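Long-range contact in alpha-galactosidase (Thermus thermophilus, PDB 6LCJ), which probably releases terminal alpha-galactosyl groups from galactosides such as stachyose by hydrolysis, as a thermostable hexamer: residues Pro401-Leu413 against Ser438-Phe451. Numbering follows the deposited sequence.
Sequences PDVVYFRTRFNLL and SWLLPEEKGRLEAF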
ATOM      1  N   PRO E 401     -37.761  27.802  -5.522  1.00 26.03           N
ATOM      2  CA  PRO E 401     -37.523  26.432  -5.999  1.00 26.42           C
ATOM      3  C   PRO E 401     -36.744  26.383  -7.301  1.00 27.02           C
ATOM      4  O   PRO E 401     -36.523  25.284  -7.826  1.00 29.83           O
ATOM      5  CB  PRO E 401     -38.951  25.882  -6.193  1.00 21.04           C
ATOM      6  CG  PRO E 401     -39.719  27.089  -6.669  1.00 27.42           C
ATOM      7  CD  PRO E 401     -39.019  28.346  -6.070  1.00 28.17           C
ATOM      8  N   ASP E 402     -36.323  27.557  -7.789  1.00 25.21           N
ATOM      9  CA  ASP E 402     -35.684  27.818  -9.079  1.00 27.62           C
ATOM     10  C   ASP E 402     -36.738  27.902 -10.181  1.00 26.92           C
ATOM     11  O   ASP E 402     -37.936  27.770  -9.911  1.00 24.75           O
ATOM     12  CB  ASP E 402     -34.589  26.797  -9.400  1.00 25.01           C
ATOM     13  CG  ASP E 402     -33.439  27.428 -10.135  1.00 27.76           C
ATOM     14  OD1 ASP E 402     -33.608  28.591 -10.550  1.00 26.68           O
ATOM     15  OD2 ASP E 402     -32.386  26.775 -10.322  1.00 27.34           O
ATOM     16  N   VAL E 403     -36.318  28.176 -11.417  1.00 26.34           N
ATOM     17  CA  VAL E 403     -37.267  28.612 -12.446  1.00 26.75           C
ATOM     18  C   VAL E 403     -38.201  27.492 -12.896  1.00 25.05           C
ATOM     19  O   VAL E 403     -37.968  26.305 -12.629  1.00 25.21           O
ATOM     20  CB  VAL E 403     -36.529  29.219 -13.659  1.00 25.77           C
ATOM     21  CG1 VAL E 403     -35.543  30.262 -13.197  1.00 21.31           C
ATOM     22  CG2 VAL E 403     -35.841  28.123 -14.463  1.00 24.16           C
ATOM     23  N   VAL E 404     -39.270  27.884 -13.580  1.00 26.77           N
ATOM     24  CA  VAL E 404     -40.250  26.976 -14.162  1.00 26.05           C
ATOM     25  C   VAL E 404     -40.063  27.012 -15.668  1.00 26.37           C
ATOM     26  O   VAL E 404     -39.953  28.093 -16.256  1.00 28.14           O
ATOM     27  CB  VAL E 404     -41.687  27.383 -13.788  1.00 27.21           C
ATOM     28  CG1 VAL E 404     -42.680  26.320 -14.229  1.00 26.81           C
ATOM     29  CG2 VAL E 404     -41.791  27.644 -12.306  1.00 25.64           C
ATOM     30  N   TYR E 405     -40.024  25.845 -16.289  1.00 25.61           N
ATOM     31  CA  TYR E 405     -40.006  25.780 -17.739  1.00 28.48           C
ATOM     32  C   TYR E 405     -41.430  25.677 -18.258  1.00 27.19           C
ATOM     33  O   TYR E 405     -42.271  24.985 -17.671  1.00 25.63           O
ATOM     34  CB  TYR E 405     -39.182  24.589 -18.239  1.00 26.34           C
ATOM     35  CG  TYR E 405     -37.707  24.677 -17.926  1.00 26.50           C
ATOM     36  CD1 TYR E 405     -36.823  25.310 -18.789  1.00 22.50           C
ATOM     37  CD2 TYR E 405     -37.199  24.117 -16.756  1.00 30.68           C
ATOM     38  CE1 TYR E 405     -35.462  25.387 -18.487  1.00 29.55           C
ATOM     39  CE2 TYR E 405     -35.846  24.178 -16.449  1.00 25.41           C
ATOM     40  CZ  TYR E 405     -34.986  24.814 -17.307  1.00 29.06           C
ATOM     41  OH  TYR E 405     -33.650  24.855 -16.994  1.00 27.37           O
ATOM     42  N   PHE E 406     -41.697  26.388 -19.349  1.00 26.51           N
ATOM     43  CA  PHE E 406     -42.879  26.184 -20.171  1.00 27.11           C
ATOM     44  C   PHE E 406     -42.544  25.809 -21.601  1.00 27.33           C
ATOM     45  O   PHE E 406     -43.323  25.119 -22.248  1.00 29.28           O
ATOM     46  CB  PHE E 406     -43.756  27.441 -20.179  1.00 25.70           C
ATOM     47  CG  PHE E 406     -44.295  27.793 -18.832  1.00 27.86           C
ATOM     48  CD1 PHE E 406     -43.556  28.597 -17.971  1.00 22.71           C
ATOM     49  CD2 PHE E 406     -45.519  27.297 -18.413  1.00 26.13           C
ATOM     50  CE1 PHE E 406     -44.033  28.910 -16.727  1.00 25.99           C
ATOM     51  CE2 PHE E 406     -46.011  27.607 -17.173  1.00 29.95           C
ATOM     52  CZ  PHE E 406     -45.277  28.418 -16.321  1.00 31.03           C
ATOM     53  N   ARG E 407     -41.396  26.232 -22.101  1.00 31.32           N
ATOM     54  CA  ARG E 407     -41.007  25.874 -23.447  1.00 30.09           C
ATOM     55  C   ARG E 407     -40.803  24.370 -23.580  1.00 33.63           C
ATOM     56  O   ARG E 407     -40.513  23.657 -22.616  1.00 32.02           O
ATOM     57  CB  ARG E 407     -39.731  26.615 -23.829  1.00 27.86           C
ATOM     58  CG  ARG E 407     -38.532  26.265 -22.981  1.00 30.68           C
ATOM     59  CD  ARG E 407     -37.402  27.218 -23.324  1.00 31.25           C
ATOM     60  NE  ARG E 407     -36.081  26.637 -23.157  1.00 30.63           N
ATOM     61  CZ  ARG E 407     -35.250  26.938 -22.165  1.00 29.84           C
ATOM     62  NH1 ARG E 407     -35.605  27.810 -21.222  1.00 29.40           N
ATOM     63  NH2 ARG E 407     -34.059  26.363 -22.120  1.00 23.85           N
ATOM     64  N   THR E 408     -40.993  23.886 -24.795  1.00 35.21           N
ATOM     65  CA  THR E 408     -40.506  22.578 -25.164  1.00 31.84           C
ATOM     66  C   THR E 408     -39.340  22.665 -26.136  1.00 30.54           C
ATOM     67  O   THR E 408     -38.636  21.671 -26.328  1.00 32.90           O
ATOM     68  CB  THR E 408     -41.652  21.747 -25.755  1.00 35.73           C
ATOM     69  OG1 THR E 408     -42.457  22.572 -26.602  1.00 38.36           O
ATOM     70  CG2 THR E 408     -42.527  21.208 -24.637  1.00 28.97           C
ATOM     71  N   ARG E 409     -39.101  23.828 -26.730  1.00 28.57           N
ATOM     72  CA  ARG E 409     -37.914  24.029 -27.545  1.00 31.01           C
ATOM     73  C   ARG E 409     -36.726  24.282 -26.633  1.00 32.71           C
ATOM     74  O   ARG E 409     -36.852  24.951 -25.599  1.00 33.16           O
ATOM     75  CB  ARG E 409     -38.114  25.199 -28.511  1.00 30.14           C
ATOM     76  CG  ARG E 409     -39.308  24.964 -29.444  1.00 41.51           C
ATOM     77  CD  ARG E 409     -39.616  26.129 -30.385  1.00 40.35           C
ATOM     78  NE  ARG E 409     -38.603  26.270 -31.416  1.00 38.04           N
ATOM     79  CZ  ARG E 409     -38.018  27.422 -31.718  1.00 44.40           C
ATOM     80  NH1 ARG E 409     -38.378  28.516 -31.063  1.00 51.08           N
ATOM     81  NH2 ARG E 409     -37.081  27.484 -32.662  1.00 37.51           N
ATOM     82  N   PHE E 410     -35.576  23.721 -27.007  1.00 27.11           N
ATOM     83  CA  PHE E 410     -34.344  23.881 -26.237  1.00 27.83           C
ATOM     84  C   PHE E 410     -34.544  23.421 -24.798  1.00 30.96           C
ATOM     85  O   PHE E 410     -34.196  24.118 -23.844  1.00 29.25           O
ATOM     86  CB  PHE E 410     -33.858  25.326 -26.302  1.00 28.55           C
ATOM     87  CG  PHE E 410     -33.714  25.821 -27.704  1.00 30.82           C
ATOM     88  CD1 PHE E 410     -32.790  25.228 -28.565  1.00 28.86           C
ATOM     89  CD2 PHE E 410     -34.534  26.834 -28.185  1.00 30.85           C
ATOM     90  CE1 PHE E 410     -32.663  25.654 -29.874  1.00 31.77           C
ATOM     91  CE2 PHE E 410     -34.415  27.270 -29.497  1.00 34.81           C
ATOM     92  CZ  PHE E 410     -33.474  26.682 -30.342  1.00 33.13           C
ATOM     93  N   ASN E 411     -35.135  22.233 -24.657  1.00 25.81           N
ATOM     94  CA  ASN E 411     -35.504  21.690 -23.357  1.00 26.85           C
ATOM     95  C   ASN E 411     -35.768  20.207 -23.556  1.00 25.70           C
ATOM     96  O   ASN E 411     -36.407  19.828 -24.532  1.00 28.61           O
ATOM     97  CB  ASN E 411     -36.733  22.422 -22.789  1.00 25.94           C
ATOM     98  CG  ASN E 411     -37.106  21.953 -21.401  1.00 28.25           C
ATOM     99  OD1 ASN E 411     -36.386  21.157 -20.803  1.00 29.65           O
ATOM    100  ND2 ASN E 411     -38.251  22.431 -20.882  1.00 27.26           N
ATOM    101  N   LEU E 412     -35.235  19.369 -22.676  1.00 27.23           N
ATOM    102  CA  LEU E 412     -35.455  17.934 -22.777  1.00 25.23           C
ATOM    103  C   LEU E 412     -36.524  17.445 -21.824  1.00 26.93           C
ATOM    104  O   LEU E 412     -36.851  16.255 -21.843  1.00 26.66           O
ATOM    105  CB  LEU E 412     -34.168  17.155 -22.498  1.00 20.84           C
ATOM    106  CG  LEU E 412     -32.965  17.393 -23.393  1.00 25.87           C
ATOM    107  CD1 LEU E 412     -31.867  16.385 -23.028  1.00 15.87           C
ATOM    108  CD2 LEU E 412     -33.367  17.327 -24.876  1.00 24.29           C
ATOM    109  N   LEU E 413     -37.066  18.329 -20.994  1.00 28.29           N
ATOM    110  CA  LEU E 413     -37.989  17.916 -19.953  1.00 25.35           C
ATOM    111  C   LEU E 413     -39.335  17.508 -20.541  1.00 26.28           C
ATOM    112  O   LEU E 413     -39.812  18.080 -21.526  1.00 24.78           O
ATOM    113  CB  LEU E 413     -38.179  19.050 -18.958  1.00 27.39           C
ATOM    114  CG  LEU E 413     -37.005  19.266 -18.012  1.00 28.29           C
ATOM    115  CD1 LEU E 413     -37.187  20.579 -17.278  1.00 24.08           C
ATOM    116  CD2 LEU E 413     -36.921  18.099 -17.054  1.00 28.81           C
ATOM    117  N   SER E 438     -40.105  34.435 -27.410  1.00 31.48           N
ATOM    118  CA  SER E 438     -39.988  33.986 -28.788  1.00 31.76           C
ATOM    119  C   SER E 438     -39.631  32.504 -28.920  1.00 33.25           C
ATOM    120  O   SER E 438     -39.697  31.974 -30.031  1.00 39.54           O
ATOM    121  CB  SER E 438     -38.958  34.840 -29.522  1.00 33.26           C
ATOM    122  OG  SER E 438     -37.683  34.744 -28.918  1.00 36.07           O
ATOM    123  N   TRP E 439     -39.250  31.821 -27.840  1.00 30.93           N
ATOM    124  CA  TRP E 439     -39.036  30.380 -27.895  1.00 30.79           C
ATOM    125  C   TRP E 439     -40.295  29.588 -27.565  1.00 35.62           C
ATOM    126  O   TRP E 439     -40.289  28.351 -27.685  1.00 31.26           O
ATOM    127  CB  TRP E 439     -37.941  29.953 -26.919  1.00 31.00           C
ATOM    128  CG  TRP E 439     -36.565  30.400 -27.261  1.00 34.62           C
ATOM    129  CD1 TRP E 439     -36.203  31.278 -28.234  1.00 31.62           C
ATOM    130  CD2 TRP E 439     -35.352  30.006 -26.602  1.00 29.93           C
ATOM    131  NE1 TRP E 439     -34.846  31.447 -28.227  1.00 34.37           N
ATOM    132  CE2 TRP E 439     -34.299  30.673 -27.239  1.00 31.76           C
ATOM    133  CE3 TRP E 439     -35.060  29.148 -25.541  1.00 30.14           C
ATOM    134  CZ2 TRP E 439     -32.969  30.510 -26.853  1.00 35.65           C
ATOM    135  CZ3 TRP E 439     -33.742  28.985 -25.160  1.00 28.41           C
ATOM    136  CH2 TRP E 439     -32.712  29.662 -25.812  1.00 30.92           C
ATOM    137  N   LEU E 440     -41.360  30.271 -27.138  1.00 35.94           N
ATOM    138  CA  LEU E 440     -42.603  29.633 -26.721  1.00 32.54           C
ATOM    139  C   LEU E 440     -43.565  29.487 -27.898  1.00 32.76           C
ATOM    140  O   LEU E 440     -43.750  30.427 -28.676  1.00 33.59           O
ATOM    141  CB  LEU E 440     -43.258  30.461 -25.616  1.00 30.35           C
ATOM    142  CG  LEU E 440     -42.514  30.635 -24.291  1.00 30.37           C
ATOM    143  CD1 LEU E 440     -43.382  31.446 -23.335  1.00 27.67           C
ATOM    144  CD2 LEU E 440     -42.179  29.277 -23.699  1.00 25.10           C
ATOM    145  N   LEU E 441     -44.182  28.314 -28.020  1.00 34.47           N
ATOM    146  CA  LEU E 441     -45.341  28.159 -28.892  1.00 38.06           C
ATOM    147  C   LEU E 441     -46.528  28.941 -28.320  1.00 37.16           C
ATOM    148  O   LEU E 441     -46.524  29.321 -27.146  1.00 34.62           O
ATOM    149  CB  LEU E 441     -45.691  26.678 -29.045  1.00 35.76           C
ATOM    150  CG  LEU E 441     -44.586  25.762 -29.596  1.00 40.38           C
ATOM    151  CD1 LEU E 441     -44.985  24.296 -29.521  1.00 40.86           C
ATOM    152  CD2 LEU E 441     -44.224  26.139 -31.009  1.00 35.37           C
ATOM    153  N   PRO E 442     -47.547  29.220 -29.145  1.00 42.13           N
ATOM    154  CA  PRO E 442     -48.736  29.956 -28.642  1.00 36.52           C
ATOM    155  C   PRO E 442     -49.422  29.321 -27.440  1.00 33.80           C
ATOM    156  O   PRO E 442     -49.793  30.022 -26.493  1.00 37.46           O
ATOM    157  CB  PRO E 442     -49.664  29.974 -29.863  1.00 29.36           C
ATOM    158  CG  PRO E 442     -48.724  29.954 -31.026  1.00 35.45           C
ATOM    159  CD  PRO E 442     -47.537  29.115 -30.615  1.00 34.72           C
ATOM    160  N   GLU E 443     -49.638  28.011 -27.478  1.00 36.03           N
ATOM    161  CA  GLU E 443     -50.128  27.275 -26.321  1.00 32.83           C
ATOM    162  C   GLU E 443     -49.287  27.555 -25.076  1.00 39.63           C
ATOM    163  O   GLU E 443     -49.834  27.694 -23.977  1.00 43.34           O
ATOM    164  CB  GLU E 443     -50.116  25.784 -26.652  1.00 37.38           C
ATOM    165  CG  GLU E 443     -50.394  24.879 -25.485  1.00 47.88           C
ATOM    166  CD  GLU E 443     -49.133  24.293 -24.834  1.00 61.37           C
ATOM    167  OE1 GLU E 443     -48.136  23.980 -25.561  1.00 65.66           O
ATOM    168  OE2 GLU E 443     -49.151  24.159 -23.586  1.00 58.35           O
ATOM    169  N   GLU E 444     -47.956  27.635 -25.228  1.00 37.22           N
ATOM    170  CA  GLU E 444     -47.058  27.840 -24.092  1.00 35.49           C
ATOM    171  C   GLU E 444     -47.096  29.275 -23.580  1.00 31.87           C
ATOM    172  O   GLU E 444     -47.014  29.502 -22.368  1.00 28.86           O
ATOM    173  CB  GLU E 444     -45.640  27.424 -24.495  1.00 34.15           C
ATOM    174  CG  GLU E 444     -45.565  25.925 -24.840  1.00 35.74           C
ATOM    175  CD  GLU E 444     -44.271  25.491 -25.522  1.00 36.56           C
ATOM    176  OE1 GLU E 444     -43.511  26.348 -26.011  1.00 37.95           O
ATOM    177  OE2 GLU E 444     -44.022  24.270 -25.575  1.00 41.49           O
ATOM    178  N   LYS E 445     -47.250  30.247 -24.480  1.00 30.50           N
ATOM    179  CA  LYS E 445     -47.403  31.637 -24.068  1.00 28.68           C
ATOM    180  C   LYS E 445     -48.611  31.815 -23.170  1.00 30.73           C
ATOM    181  O   LYS E 445     -48.544  32.519 -22.152  1.00 27.00           O
ATOM    182  CB  LYS E 445     -47.543  32.532 -25.295  1.00 26.94           C
ATOM    183  CG  LYS E 445     -46.267  32.710 -26.058  1.00 31.85           C
ATOM    184  CD  LYS E 445     -46.355  33.859 -27.047  1.00 30.52           C
ATOM    185  CE  LYS E 445     -45.421  33.599 -28.206  1.00 39.56           C
ATOM    186  NZ  LYS E 445     -44.456  34.709 -28.336  1.00 46.85           N
ATOM    187  N   GLY E 446     -49.739  31.209 -23.555  1.00 31.90           N
ATOM    188  CA  GLY E 446     -50.936  31.314 -22.744  1.00 27.08           C
ATOM    189  C   GLY E 446     -50.761  30.669 -21.388  1.00 31.44           C
ATOM    190  O   GLY E 446     -51.234  31.190 -20.376  1.00 35.59           O
ATOM    191  N   ARG E 447     -50.065  29.534 -21.342  1.00 32.42           N
ATOM    192  CA  ARG E 447     -49.836  28.887 -20.059  1.00 30.13           C
ATOM    193  C   ARG E 447     -48.966  29.744 -19.156  1.00 29.98           C
ATOM    194  O   ARG E 447     -49.238  29.846 -17.957  1.00 29.50           O
ATOM    195  CB  ARG E 447     -49.228  27.511 -20.263  1.00 27.54           C
ATOM    196  CG  ARG E 447     -50.304  26.472 -20.374  1.00 32.81           C
ATOM    197  CD  ARG E 447     -49.768  25.158 -20.801  1.00 39.32           C
ATOM    198  NE  ARG E 447     -48.997  24.514 -19.752  1.00 49.16           N
ATOM    199  CZ  ARG E 447     -47.717  24.201 -19.870  1.00 53.17           C
ATOM    200  NH1 ARG E 447     -47.069  24.479 -21.002  1.00 47.95           N
ATOM    201  NH2 ARG E 447     -47.089  23.611 -18.858  1.00 59.18           N
ATOM    202  N   LEU E 448     -47.931  30.382 -19.720  1.00 27.88           N
ATOM    203  CA  LEU E 448     -47.059  31.235 -18.920  1.00 23.80           C
ATOM    204  C   LEU E 448     -47.829  32.413 -18.326  1.00 27.62           C
ATOM    205  O   LEU E 448     -47.687  32.719 -17.136  1.00 30.53           O
ATOM    206  CB  LEU E 448     -45.882  31.732 -19.763  1.00 24.57           C
ATOM    207  CG  LEU E 448     -44.996  32.819 -19.114  1.00 27.35           C
ATOM    208  CD1 LEU E 448     -44.356  32.338 -17.775  1.00 15.22           C
ATOM    209  CD2 LEU E 448     -43.936  33.362 -20.083  1.00 23.46           C
ATOM    210  N   GLU E 449     -48.671  33.071 -19.123  1.00 28.25           N
ATOM    211  CA  GLU E 449     -49.436  34.195 -18.589  1.00 30.59           C
ATOM    212  C   GLU E 449     -50.424  33.754 -17.511  1.00 29.94           C
ATOM    213  O   GLU E 449     -50.560  34.422 -16.483  1.00 35.91           O
ATOM    214  CB  GLU E 449     -50.159  34.937 -19.714  1.00 30.95           C
ATOM    215  CG  GLU E 449     -50.799  36.258 -19.264  1.00 34.83           C
ATOM    216  CD  GLU E 449     -49.857  37.201 -18.465  1.00 41.97           C
ATOM    217  OE1 GLU E 449     -48.606  37.123 -18.587  1.00 40.55           O
ATOM    218  OE2 GLU E 449     -50.381  38.047 -17.710  1.00 42.93           O
ATOM    219  N   ALA E 450     -51.133  32.643 -17.719  1.00 28.10           N
ATOM    220  CA  ALA E 450     -52.025  32.181 -16.661  1.00 33.68           C
ATOM    221  C   ALA E 450     -51.248  31.810 -15.400  1.00 32.74           C
ATOM    222  O   ALA E 450     -51.749  31.983 -14.284  1.00 35.16           O
ATOM    223  CB  ALA E 450     -52.868  31.005 -17.151  1.00 30.74           C
ATOM    224  N   PHE E 451     -50.018  31.324 -15.557  1.00 32.54           N
ATOM    225  CA  PHE E 451     -49.175  31.015 -14.401  1.00 33.73           C
ATOM    226  C   PHE E 451     -48.851  32.283 -13.608  1.00 33.31           C
ATOM    227  O   PHE E 451     -49.010  32.324 -12.382  1.00 29.75           O
ATOM    228  CB  PHE E 451     -47.908  30.311 -14.897  1.00 28.13           C
ATOM    229  CG  PHE E 451     -46.818  30.145 -13.859  1.00 32.36           C
ATOM    230  CD1 PHE E 451     -46.927  29.183 -12.855  1.00 32.49           C
ATOM    231  CD2 PHE E 451     -45.652  30.907 -13.935  1.00 28.79           C
ATOM    232  CE1 PHE E 451     -45.913  28.999 -11.929  1.00 29.52           C
ATOM    233  CE2 PHE E 451     -44.617  30.725 -13.014  1.00 29.17           C
ATOM    234  CZ  PHE E 451     -44.754  29.771 -12.005  1.00 30.04           C
TER
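F406 pushes its phenyl ring against the helix that begins after L441, with apolar contacts dominating. L448 CA sits 4.1 Å from the F406 ring centroid, almost on the ring normal, a CH-pi contact, and L448 CD1 reaches F406 CE1. The leading atom of the ring, F406 CZ, comes within 3.4 Å of F451 CG over the face of that phenyl, the two planes inclined at 59°. V404 CG2 adds to the same cluster at F451 CZ, while F406 CD2 faces the flat side of the R447 guanidinium.

A second aromatic group gathers on W439. F410 directs its edge at the indole face, with F410 CD2 3.6 Å from W439 CE3. The indole rim in turn meets one face of the R407 guanidinium, whose opposite face is met by the edge of the Y405 ring, at CD1. R407 is held in this slot by gripping F410 O side-on through NE and NH2 (NH2 to O 2.8 Å), and by a salt bridge from NH1 to D435.

In this TIM barrel the residues 401-413 follow the seventh strand, 398-400, and 438-451 comprises the end of the connection after the eighth, 431-433, and most of helix 442-453, so the contact joins neighbouring beta-alpha units.

Polar pairing centres on E444. With CG anti to the carbonyl carbon (chi1 -63°) and the chain extended beyond, its OE2 accepts the T408 OG1 hydroxyl at 2.5 Å on the syn lone pair, while OE1, from the first helical turn, takes the backbone N-H of the N-cap residue L441 (L441 N to E444 OE1 2.9 Å). With an alanine here, the T408 hydroxyl is likely to lose its acceptor within the chain and the L441 N-H the carboxylate that receives it. T408 OG1 also accepts from R409 NE of the second subunit, and R409 NE of this chain bonds in the same way to T408 OG1 of the second subunit.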